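Local atomic coordinates of DNA double-strand break repair nuclease NurA (Sulfolobus solfataricus, PDB entry 2YGK), a protein that acts as a manganese-dependent nuclease in DNA double-strand break repair, probably working with the HerA helicase to resect DNA ends. Residues G59-R64 against E106-L111. Numbering follows the deposited sequence.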
loop_
_atom_site.group_PDB
_atom_site.type_symbol
_atom_site.label_atom_id
_atom_site.label_comp_id
_atom_site.label_asym_id
_atom_site.label_seq_id
_atom_site.Cartn_x
_atom_site.Cartn_y
_atom_site.Cartn_z
ATOM N N GLY A 59 -10.026 -11.487 -9.288
ATOM C CA GLY A 59 -8.749 -11.157 -9.904
ATOM C C GLY A 59 -7.592 -11.061 -8.948
ATOM O O GLY A 59 -7.785 -10.901 -7.725
ATOM N N GLY A 60 -6.388 -11.164 -9.517
ATOM C CA GLY A 60 -5.138 -11.156 -8.761
ATOM C C GLY A 60 -4.121 -10.363 -9.531
ATOM O O GLY A 60 -4.213 -10.290 -10.756
ATOM N N SER A 61 -3.151 -9.788 -8.818
ATOM C CA SER A 61 -2.165 -8.921 -9.421
ATOM C C SER A 61 -0.997 -8.639 -8.492
ATOM O O SER A 61 -1.108 -8.805 -7.303
ATOM C CB SER A 61 -2.771 -7.551 -9.734
ATOM O OG SER A 61 -2.703 -6.767 -8.550
ATOM N N PHE A 62 0.110 -8.184 -9.067
ATOM C CA PHE A 62 1.223 -7.724 -8.290
ATOM C C PHE A 62 2.165 -6.972 -9.208
ATOM O O PHE A 62 2.132 -7.145 -10.421
ATOM C CB PHE A 62 1.947 -8.885 -7.582
ATOM C CG PHE A 62 3.038 -9.503 -8.382
ATOM C CD1 PHE A 62 2.742 -10.447 -9.365
ATOM C CD2 PHE A 62 4.371 -9.115 -8.176
ATOM C CE1 PHE A 62 3.765 -11.018 -10.135
ATOM C CE2 PHE A 62 5.413 -9.659 -8.951
ATOM C CZ PHE A 62 5.104 -10.613 -9.943
ATOM N N GLY A 63 2.995 -6.147 -8.597
ATOM C CA GLY A 63 4.034 -5.434 -9.313
ATOM C C GLY A 63 5.211 -5.206 -8.411
ATOM O O GLY A 63 5.034 -4.794 -7.275
ATOM N N ARG A 64 6.403 -5.508 -8.906
ATOM C CA ARG A 64 7.614 -5.354 -8.117
ATOM C C ARG A 64 8.540 -4.300 -8.735
ATOM O O ARG A 64 8.955 -4.436 -9.888
ATOM C CB ARG A 64 8.343 -6.686 -7.950
ATOM C CG ARG A 64 9.369 -6.607 -6.842
ATOM C CD ARG A 64 10.187 -7.867 -6.631
ATOM N NE ARG A 64 11.375 -7.570 -5.807
ATOM C CZ ARG A 64 12.655 -7.803 -6.142
ATOM N NH1 ARG A 64 12.995 -8.370 -7.299
ATOM N NH2 ARG A 64 13.625 -7.474 -5.292
ATOM N N GLU A 106 -1.482 1.442 -8.709
ATOM C CA GLU A 106 -2.882 1.699 -8.941
ATOM C C GLU A 106 -3.254 1.298 -10.390
ATOM O O GLU A 106 -4.277 0.618 -10.626
ATOM C CB GLU A 106 -3.194 3.169 -8.650
ATOM C CG GLU A 106 -4.628 3.355 -8.199
ATOM C CD GLU A 106 -5.173 4.748 -8.415
ATOM O OE1 GLU A 106 -4.381 5.721 -8.386
ATOM O OE2 GLU A 106 -6.419 4.845 -8.602
ATOM N N ARG A 107 -2.403 1.661 -11.354
ATOM C CA ARG A 107 -2.647 1.216 -12.710
ATOM C C ARG A 107 -2.708 -0.303 -12.773
ATOM O O ARG A 107 -3.520 -0.849 -13.512
ATOM C CB ARG A 107 -1.598 1.726 -13.706
ATOM C CG ARG A 107 -1.339 3.206 -13.603
ATOM C CD ARG A 107 -0.767 3.822 -14.852
ATOM N NE ARG A 107 0.571 3.352 -15.193
ATOM C CZ ARG A 107 1.667 3.675 -14.536
ATOM N NH1 ARG A 107 1.598 4.462 -13.461
ATOM N NH2 ARG A 107 2.827 3.182 -14.948
ATOM N N ILE A 108 -1.834 -0.991 -12.036
ATOM C CA ILE A 108 -1.810 -2.434 -12.115
ATOM C C ILE A 108 -3.170 -2.941 -11.647
ATOM O O ILE A 108 -3.773 -3.800 -12.296
ATOM C CB ILE A 108 -0.727 -3.081 -11.256
ATOM C CG1 ILE A 108 0.661 -2.842 -11.857
ATOM C CG2 ILE A 108 -0.956 -4.585 -11.145
ATOM C CD1 ILE A 108 1.796 -2.950 -10.826
ATOM N N SER A 109 -3.652 -2.410 -10.531
ATOM C CA SER A 109 -4.896 -2.906 -9.987
ATOM C C SER A 109 -6.083 -2.562 -10.879
ATOM O O SER A 109 -6.985 -3.360 -11.009
ATOM C CB SER A 109 -5.111 -2.452 -8.540
ATOM O OG SER A 109 -4.838 -1.088 -8.382
ATOM N N LEU A 110 -6.076 -1.377 -11.486
ATOM C CA LEU A 110 -7.159 -0.975 -12.372
ATOM C C LEU A 110 -7.148 -1.852 -13.615
ATOM O O LEU A 110 -8.193 -2.173 -14.171
ATOM C CB LEU A 110 -7.025 0.496 -12.779
ATOM C CG LEU A 110 -7.389 1.457 -11.650
ATOM C CD1 LEU A 110 -6.903 2.882 -11.916
ATOM C CD2 LEU A 110 -8.859 1.459 -11.394
ATOM N N LEU A 111 -5.959 -2.209 -14.074
ATOM C CA LEU A 111 -5.827 -3.144 -15.171
ATOM C C LEU A 111 -6.424 -4.503 -14.791
ATOM O O LEU A 111 -7.165 -5.108 -15.578
ATOM C CB LEU A 111 -4.378 -3.254 -15.549
ATOM C CG LEU A 111 -3.948 -4.205 -16.651
ATOM C CD1 LEU A 111 -4.890 -4.205 -17.851
ATOM C CD2 LEU A 111 -2.515 -3.808 -17.049
#
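Ile108 of the helix sends its two branches to separate points on the strand: CG2 stands anti to the backbone N, while CG1, anti to the carbonyl carbon (chi1 -72°), carries CD1 along the strand to Gly63. CG2 meets Ser61 alongside, 3.8 Å from Ser61 CB and equally near its OG, and lies 4.1 Å from Phe62 O. CD1 rests over the bare backbone of Gly63, 3.7 Å from its CA. A CB on Gly63 would point at this methyl and collide with it, so the glycine lets the isoleucine sit close. The segments 59-64 and 106-111 run nearly antiparallel, their axes 158° apart and 8.2 Å at closest approach. This is a helix laid on the central mixed sheet of the RNase H-like NurA domain, with strand 54-65 hydrogen-bonded to strand 70-82 through Gly60, Phe62 and Arg64. Ile108 also touches Tyr72 and Val74 of that neighbour. Trimming Ile108 to an alanine removes the methyls that lie against Ser61 CB and Gly63 CA and would probably open a gap there between helix and sheet. Phe62 turns its side chain to the other face, against helix 313-330, and Gly63 O accepts a hydrogen bond from Gln105 NE2, a second tie to helix 104-123. The side chain of Ser61 is about 9 Å from the manganese ion bound by Asp58 and Asp133.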